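Local coordinates for alanine racemase (Acinetobacter baumannii, PDB 4QHR), which is a two-domain protein of the alanine racemase family, pairing an N-terminal TIM barrel with a beta-rich C-terminal domain and found here as a dimer, at residues F55-C59 with L60-L64; L77-G80 with V81-E84; Q113-A117 with Q118-V122. All blocks are in the same frame, centred on the assembly; numbering follows the deposited sequence.

Interaction 1 of 3, residues F55-C59 with L60-L64; sequences FGVAC and LQEGL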
loop_
_atom_site.group_PDB
_atom_site.type_symbol
_atom_site.label_atom_id
_atom_site.label_comp_id
_atom_site.label_asym_id
_atom_site.label_seq_id
_atom_site.Cartn_x
_atom_site.Cartn_y
_atom_site.Cartn_z
ATOM N N PHE A 55 15.011 -7.460 18.967
ATOM C CA PHE A 55 14.180 -7.041 17.856
ATOM C C PHE A 55 14.870 -7.443 16.565
ATOM O O PHE A 55 16.084 -7.199 16.367
ATOM C CB PHE A 55 13.950 -5.532 17.851
ATOM C CG PHE A 55 13.156 -5.033 19.008
ATOM C CD1 PHE A 55 11.865 -5.510 19.249
ATOM C CD2 PHE A 55 13.679 -4.066 19.877
ATOM C CE1 PHE A 55 11.104 -5.043 20.339
ATOM C CE2 PHE A 55 12.900 -3.578 20.948
ATOM C CZ PHE A 55 11.623 -4.072 21.185
ATOM N N GLY A 56 14.127 -8.064 15.671
ATOM C CA GLY A 56 14.637 -8.401 14.320
ATOM C C GLY A 56 14.162 -7.447 13.233
ATOM O O GLY A 56 12.951 -7.149 13.149
ATOM N N VAL A 57 15.081 -6.992 12.375
ATOM C CA VAL A 57 14.775 -6.000 11.325
ATOM C C VAL A 57 15.365 -6.475 9.986
ATOM O O VAL A 57 16.283 -7.329 9.964
ATOM C CB VAL A 57 15.340 -4.610 11.633
ATOM C CG1 VAL A 57 14.730 -4.051 12.899
ATOM C CG2 VAL A 57 16.870 -4.609 11.809
ATOM N N ALA A 58 14.877 -5.898 8.893
ATOM C CA ALA A 58 15.340 -6.266 7.549
ATOM C C ALA A 58 16.636 -5.544 7.150
ATOM O O ALA A 58 17.372 -6.018 6.286
ATOM C CB ALA A 58 14.260 -6.012 6.544
ATOM N N CYS A 59 16.932 -4.400 7.764
ATOM C CA CYS A 59 18.105 -3.642 7.344
ATOM C C CYS A 59 18.594 -2.699 8.424
ATOM O O CYS A 59 17.899 -2.411 9.424
ATOM C CB CYS A 59 17.853 -2.877 6.026
ATOM S SG CYS A 59 16.459 -1.712 6.114
ATOM N N LEU A 60 19.797 -2.177 8.196
ATOM C CA LEU A 60 20.411 -1.270 9.171
ATOM C C LEU A 60 19.512 -0.090 9.507
ATOM O O LEU A 60 19.434 0.339 10.668
ATOM C CB LEU A 60 21.709 -0.714 8.587
ATOM C CG LEU A 60 22.558 0.243 9.415
ATOM C CD1 LEU A 60 23.142 -0.529 10.594
ATOM C CD2 LEU A 60 23.658 0.820 8.530
ATOM N N GLN A 61 18.889 0.487 8.486
ATOM C CA GLN A 61 18.106 1.696 8.681
ATOM C C GLN A 61 16.942 1.458 9.662
ATOM O O GLN A 61 16.681 2.323 10.504
ATOM C CB GLN A 61 17.622 2.304 7.368
ATOM C CG GLN A 61 16.599 3.424 7.546
ATOM C CD GLN A 61 17.093 4.547 8.440
ATOM O OE1 GLN A 61 18.187 5.077 8.238
ATOM N NE2 GLN A 61 16.286 4.927 9.426
ATOM N N GLU A 62 16.251 0.327 9.548
ATOM C CA GLU A 62 15.240 -0.077 10.536
ATOM C C GLU A 62 15.814 -0.204 11.945
ATOM O O GLU A 62 15.186 0.183 12.919
ATOM C CB GLU A 62 14.514 -1.384 10.125
ATOM C CG GLU A 62 13.624 -1.176 8.929
ATOM C CD GLU A 62 12.960 -2.451 8.367
ATOM O OE1 GLU A 62 13.310 -3.569 8.761
ATOM O OE2 GLU A 62 12.084 -2.285 7.514
ATOM N N GLY A 63 17.021 -0.753 12.062
ATOM C CA GLY A 63 17.661 -0.792 13.338
ATOM C C GLY A 63 18.018 0.582 13.894
ATOM O O GLY A 63 17.837 0.824 15.070
ATOM N N LEU A 64 18.502 1.472 13.037
ATOM C CA LEU A 64 18.819 2.864 13.478
ATOM C C LEU A 64 17.541 3.594 13.959
ATOM O O LEU A 64 17.566 4.432 14.853
ATOM C CB LEU A 64 19.472 3.629 12.315
ATOM C CG LEU A 64 20.932 3.205 11.974
ATOM C CD1 LEU A 64 21.410 3.916 10.731
ATOM C CD2 LEU A 64 21.899 3.475 13.152
#
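Leu60 is the first helical residue after Cys59, which occupies the N-cap. Its CG stands anti to the backbone N (chi1 -179°), which carries the isobutyl group away from the turn toward Val89 of helix 87-92. Gln61 contributes little beyond its CB, 4.4 Å from Cys59 SG; its amide leads off the turn, as suits a polar residue on the exposed side. Glu62 carries the contact. Its CB lies 3.7 Å from Val57 CB, and the two side chains run antiparallel alongside one another. Beyond CG the chain is extended, CG passes 4.0 Å from Cys59 SG, and the carboxylate arrives at the end of the strand, where OE1 accepts a hydrogen bond from Ala58 N at 2.8 Å. The N-H points well at the oxygen (159°) and arrives almost in line with the C-O bond. This resembles the reciprocal bond of a capping box, but it reaches the residue before the N-cap, so the box proper is not formed. Small Ala58 fits closely here, its CB 3.4 Å from Glu62 OE1. Glu62 OE2 has partners of its own, Ala35 N and, through a salt bridge, Arg350 of the second subunit. Gly63 completes the first helical turn: its N donates to Cys59 O at 3.2 Å, in the carbonyl plane. Val57 CG2 packs on the backbone here, 3.9 Å from Gly63 N. The turn joins strand 54-57 to helix 60-68 within a beta-alpha-beta unit of the barrel; Val57 also packs on Val75 and Leu77 of the next strand, 75-77, while Leu64, like Leu60, rests on Val89 of helix 87-92.

Interaction 2 of 3, residues L77-G80 with V81-E84; sequences LIEG and VFSE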
loop_
_atom_site.group_PDB
_atom_site.type_symbol
_atom_site.label_atom_id
_atom_site.label_comp_id
_atom_site.label_asym_id
_atom_site.label_seq_id
_atom_site.Cartn_x
_atom_site.Cartn_y
_atom_site.Cartn_z
ATOM N N LEU A 77 20.111 -7.841 12.518
ATOM C CA LEU A 77 19.914 -7.520 11.098
ATOM C C LEU A 77 19.746 -8.849 10.389
ATOM O O LEU A 77 20.727 -9.579 10.128
ATOM C CB LEU A 77 21.074 -6.728 10.490
ATOM C CG LEU A 77 21.497 -5.497 11.329
ATOM C CD1 LEU A 77 22.732 -4.802 10.762
ATOM C CD2 LEU A 77 20.332 -4.514 11.518
ATOM N N ILE A 78 18.494 -9.174 10.047
ATOM C CA ILE A 78 18.192 -10.569 9.635
ATOM C C ILE A 78 18.680 -10.942 8.238
ATOM O O ILE A 78 18.631 -12.090 7.873
ATOM C CB ILE A 78 16.666 -10.829 9.795
ATOM C CG1 ILE A 78 16.316 -12.284 10.159
ATOM C CG2 ILE A 78 15.912 -10.410 8.557
ATOM C CD1 ILE A 78 16.784 -12.721 11.538
ATOM N N GLU A 79 19.119 -9.964 7.434
ATOM C CA GLU A 79 19.723 -10.209 6.147
ATOM C C GLU A 79 21.151 -9.767 6.159
ATOM O O GLU A 79 21.776 -9.752 5.117
ATOM C CB GLU A 79 18.998 -9.417 5.075
ATOM C CG GLU A 79 17.531 -9.727 4.947
ATOM C CD GLU A 79 16.870 -9.000 3.733
ATOM O OE1 GLU A 79 17.585 -8.505 2.807
ATOM O OE2 GLU A 79 15.606 -8.923 3.691
ATOM N N GLY A 80 21.658 -9.383 7.339
ATOM C CA GLY A 80 23.034 -8.871 7.456
ATOM C C GLY A 80 23.223 -7.516 6.798
ATOM O O GLY A 80 22.255 -6.781 6.593
ATOM N N VAL A 81 24.463 -7.185 6.453
ATOM C CA VAL A 81 24.745 -5.880 5.827
ATOM C C VAL A 81 24.784 -6.024 4.305
ATOM O O VAL A 81 25.176 -7.092 3.773
ATOM C CB VAL A 81 26.005 -5.227 6.382
ATOM C CG1 VAL A 81 25.859 -5.069 7.901
ATOM C CG2 VAL A 81 27.252 -6.000 6.030
ATOM N N PHE A 82 24.414 -4.928 3.641
ATOM C CA PHE A 82 24.343 -4.851 2.186
ATOM C C PHE A 82 25.601 -4.209 1.585
ATOM O O PHE A 82 25.913 -4.425 0.427
ATOM C CB PHE A 82 23.037 -4.104 1.760
ATOM C CG PHE A 82 21.797 -4.748 2.299
ATOM C CD1 PHE A 82 21.336 -4.416 3.552
ATOM C CD2 PHE A 82 21.126 -5.762 1.575
ATOM C CE1 PHE A 82 20.219 -5.044 4.081
ATOM C CE2 PHE A 82 19.999 -6.371 2.076
ATOM C CZ PHE A 82 19.535 -6.017 3.331
ATOM N N SER A 83 26.326 -3.436 2.364
ATOM C CA SER A 83 27.585 -2.846 1.927
ATOM C C SER A 83 28.530 -2.863 3.123
ATOM O O SER A 83 28.082 -2.773 4.299
ATOM C CB SER A 83 27.348 -1.424 1.345
ATOM O OG SER A 83 26.848 -0.519 2.331
ATOM N N GLU A 84 29.841 -2.926 2.865
ATOM C CA GLU A 84 30.814 -3.021 3.980
ATOM C C GLU A 84 30.747 -1.834 4.939
ATOM O O GLU A 84 30.914 -1.997 6.161
ATOM C CB GLU A 84 32.244 -3.193 3.489
ATOM C CG GLU A 84 33.195 -3.525 4.623
ATOM C CD GLU A 84 34.628 -3.443 4.203
ATOM O OE1 GLU A 84 34.910 -3.556 2.977
ATOM O OE2 GLU A 84 35.475 -3.271 5.113
#
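Glu79 meets the far end of the Phe82 ring three residues on, and its side chain can be followed outward. CB already touches the ring, 3.9 Å from Phe82 CZ. CG stands anti to the carbonyl carbon (chi1 -59°) and the chain then runs extended, which carries the carboxylate alongside the ring's outer end. CD comes to 4.0 Å from Phe82 CZ. The tip oxygen OE1 approaches most closely, 3.2 Å from Phe82 CZ and 3.3 Å from Phe82 CE2, lying at the ring edge and in its plane. The carboxylate itself is turned 67° from that plane, so the two flat groups do not stack. Gly80 O stands 3.7 Å from Phe82 CE1, at an oblique angle to the ring. The type I beta turn from Leu77 to Gly80, closed by Gly80 N donating to Leu77 O at 2.9 Å, places Glu79, and the chain leaving Gly80 brings Phe82 back beside it. Gly80 leaves the turn with a positive phi of 69°, a conformation that favours glycine. Across the turn, Leu77 CD1 and Val81 CG1 meet at 4.2 Å, both branched side chains belonging to the interior, where they also pack on Cys97 of strand 95-99. Gln104 NE2, from helix 102-110, bonds to both Glu79 O and Val81 O, and Glu86 OE2 accepts from Phe82 N. Asp303 and Arg2 of the second subunit pack on Glu79 and Phe82 respectively. Chemically, the edge of a phenyl ring carries partly positive hydrogens, whereas its faces are rich in electrons. An acidic oxygen in the ring plane is therefore consistent with a weak electrostatic attraction of carboxylate for C-H groups, and is compatible with an acid beside an aromatic ring in this loop at the subunit interface.

Interaction 3 of 3, residues Q113-A117 with Q118-V122; sequences QAYIA and QGLKV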
loop_
_atom_site.group_PDB
_atom_site.type_symbol
_atom_site.label_atom_id
_atom_site.label_comp_id
_atom_site.label_asym_id
_atom_site.label_seq_id
_atom_site.Cartn_x
_atom_site.Cartn_y
_atom_site.Cartn_z
ATOM N N GLN A 113 37.670 -7.958 15.386
ATOM C CA GLN A 113 38.045 -7.562 16.757
ATOM C C GLN A 113 37.004 -6.644 17.421
ATOM O O GLN A 113 36.542 -6.948 18.528
ATOM C CB GLN A 113 39.478 -7.046 16.830
ATOM C CG GLN A 113 40.432 -8.264 16.913
ATOM C CD GLN A 113 41.881 -8.017 16.533
ATOM O OE1 GLN A 113 42.643 -8.978 16.365
ATOM N NE2 GLN A 113 42.281 -6.751 16.380
ATOM N N ALA A 114 36.603 -5.587 16.732
ATOM C CA ALA A 114 35.578 -4.680 17.253
ATOM C C ALA A 114 34.201 -5.380 17.455
ATOM O O ALA A 114 33.543 -5.207 18.463
ATOM C CB ALA A 114 35.440 -3.488 16.327
ATOM N N TYR A 115 33.809 -6.189 16.471
ATOM C CA TYR A 115 32.572 -6.931 16.514
ATOM C C TYR A 115 32.562 -7.840 17.730
ATOM O O TYR A 115 31.632 -7.812 18.501
ATOM C CB TYR A 115 32.395 -7.716 15.204
ATOM C CG TYR A 115 31.035 -8.322 14.997
ATOM C CD1 TYR A 115 30.697 -9.522 15.585
ATOM C CD2 TYR A 115 30.070 -7.697 14.181
ATOM C CE1 TYR A 115 29.452 -10.123 15.353
ATOM C CE2 TYR A 115 28.802 -8.268 13.959
ATOM C CZ TYR A 115 28.490 -9.478 14.559
ATOM O OH TYR A 115 27.234 -10.076 14.367
ATOM N N ILE A 116 33.630 -8.588 17.953
ATOM C CA ILE A 116 33.712 -9.509 19.100
ATOM C C ILE A 116 33.814 -8.736 20.419
ATOM O O ILE A 116 33.162 -9.079 21.414
ATOM C CB ILE A 116 34.895 -10.494 18.943
ATOM C CG1 ILE A 116 34.552 -11.476 17.816
ATOM C CG2 ILE A 116 35.166 -11.255 20.247
ATOM C CD1 ILE A 116 35.743 -12.264 17.321
ATOM N N ALA A 117 34.565 -7.652 20.433
ATOM C CA ALA A 117 34.707 -6.908 21.687
ATOM C C ALA A 117 33.379 -6.310 22.121
ATOM O O ALA A 117 33.143 -6.186 23.315
ATOM C CB ALA A 117 35.778 -5.848 21.558
ATOM N N GLN A 118 32.505 -5.973 21.172
ATOM C CA GLN A 118 31.162 -5.470 21.487
ATOM C C GLN A 118 30.227 -6.554 22.012
ATOM O O GLN A 118 29.142 -6.238 22.438
ATOM C CB GLN A 118 30.513 -4.766 20.268
ATOM C CG GLN A 118 30.982 -3.342 20.042
ATOM C CD GLN A 118 30.439 -2.363 21.084
ATOM O OE1 GLN A 118 30.710 -2.491 22.280
ATOM N NE2 GLN A 118 29.672 -1.397 20.638
ATOM N N GLY A 119 30.641 -7.830 21.983
ATOM C CA GLY A 119 29.859 -8.881 22.553
ATOM C C GLY A 119 28.828 -9.412 21.597
ATOM O O GLY A 119 27.859 -9.995 22.030
ATOM N N LEU A 120 29.039 -9.222 20.297
ATOM C CA LEU A 120 27.965 -9.467 19.306
ATOM C C LEU A 120 28.128 -10.848 18.750
ATOM O O LEU A 120 29.242 -11.217 18.312
ATOM C CB LEU A 120 28.021 -8.443 18.161
ATOM C CG LEU A 120 27.818 -6.991 18.606
ATOM C CD1 LEU A 120 28.175 -6.040 17.441
ATOM C CD2 LEU A 120 26.399 -6.736 19.092
ATOM N N LYS A 121 27.028 -11.592 18.719
ATOM C CA LYS A 121 27.016 -12.879 18.065
ATOM C C LYS A 121 26.851 -12.680 16.597
ATOM O O LYS A 121 26.405 -11.611 16.131
ATOM C CB LYS A 121 25.902 -13.802 18.584
ATOM C CG LYS A 121 25.859 -13.948 20.112
ATOM C CD LYS A 121 24.689 -14.771 20.642
ATOM C CE LYS A 121 23.333 -14.197 20.349
ATOM N NZ LYS A 121 23.000 -12.932 21.091
ATOM N N VAL A 122 27.210 -13.704 15.841
ATOM C CA VAL A 122 26.998 -13.693 14.405
ATOM C C VAL A 122 25.982 -14.791 14.128
ATOM O O VAL A 122 26.116 -15.931 14.646
ATOM C CB VAL A 122 28.302 -13.858 13.612
ATOM C CG1 VAL A 122 29.103 -15.006 14.109
ATOM C CG2 VAL A 122 28.023 -14.030 12.115
#
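The ring of Tyr115 has Leu120 CB over one face and the backbone of Lys121 and Val122 at its edge. Leu120 CB sits 3.8 Å from the ring centroid, displaced toward the rim but near enough to the normal (22°) for a CH-pi contact, and the two side chains lie roughly perpendicular. Lys121 C and Val122 N stand near the ring plane, and Tyr115 CE1 lies 3.2 Å from Leu120 O. Tyr115 has CG anti to its own N (chi1 -169°), which swings the ring out from the flank of the helix, to where the chain returns after the turn. There OH donates to Lys121 O at 2.5 Å, an unusually short length whose exact value is doubtful. Tyr115 OH is also hydrogen-bonded to Cys97 N, while Met87, Ile91 and Leu108 pack on the tyrosine. The chain reverses by a Schellman motif. Gln118 N still makes a helical bond to Ala114 O at 3.0 Å; then Gly119 N turns back to Ile116 O at 2.9 Å, from above the carbonyl plane, and Leu120 N makes a weak bond to Tyr115 O at 3.5 Å. Gly119, with phi 86°, takes the left-handed conformation that the motif requires and glycine accepts readily. Gln118 CB and CG stay close to the helix end, CG 3.5 Å from Ala114 O, and its NE2 bonds to Ile91 O; Lys121 extends separately to a salt bridge with Glu96. The chemistry divides the labour: the turn gives Ile116 O and, weakly, Tyr115 O backbone partners past the helix end, while tyrosine offers an apolar face to leucine and a hydroxyl to the peptides of Lys121 and Cys97, consistent with holding the chain as it enters strand 122-125.

All three contacts lie in the TIM-barrel domain, on the same side of the chain's centre, and follow in series: interaction 1 leaves strand 54-57, interaction 2 leaves strand 75-77, and interaction 3 leads into strand 122-125. Interactions 1 and 2 are neighbours, their centres about 9 Å apart; Val57 O and Ile78 N make a probable hydrogen bond, and Cys59 packs on Phe82. Both also touch the second subunit, so they join the ends of adjacent barrel strands to the dimer interface. Interaction 3 stands apart, its centre about 15 Å from interaction 2 and 18 Å from interaction 1, touching neither. Strand 95-99 lies between strands 75-77 and 122-125, linking this outlying corner to the others.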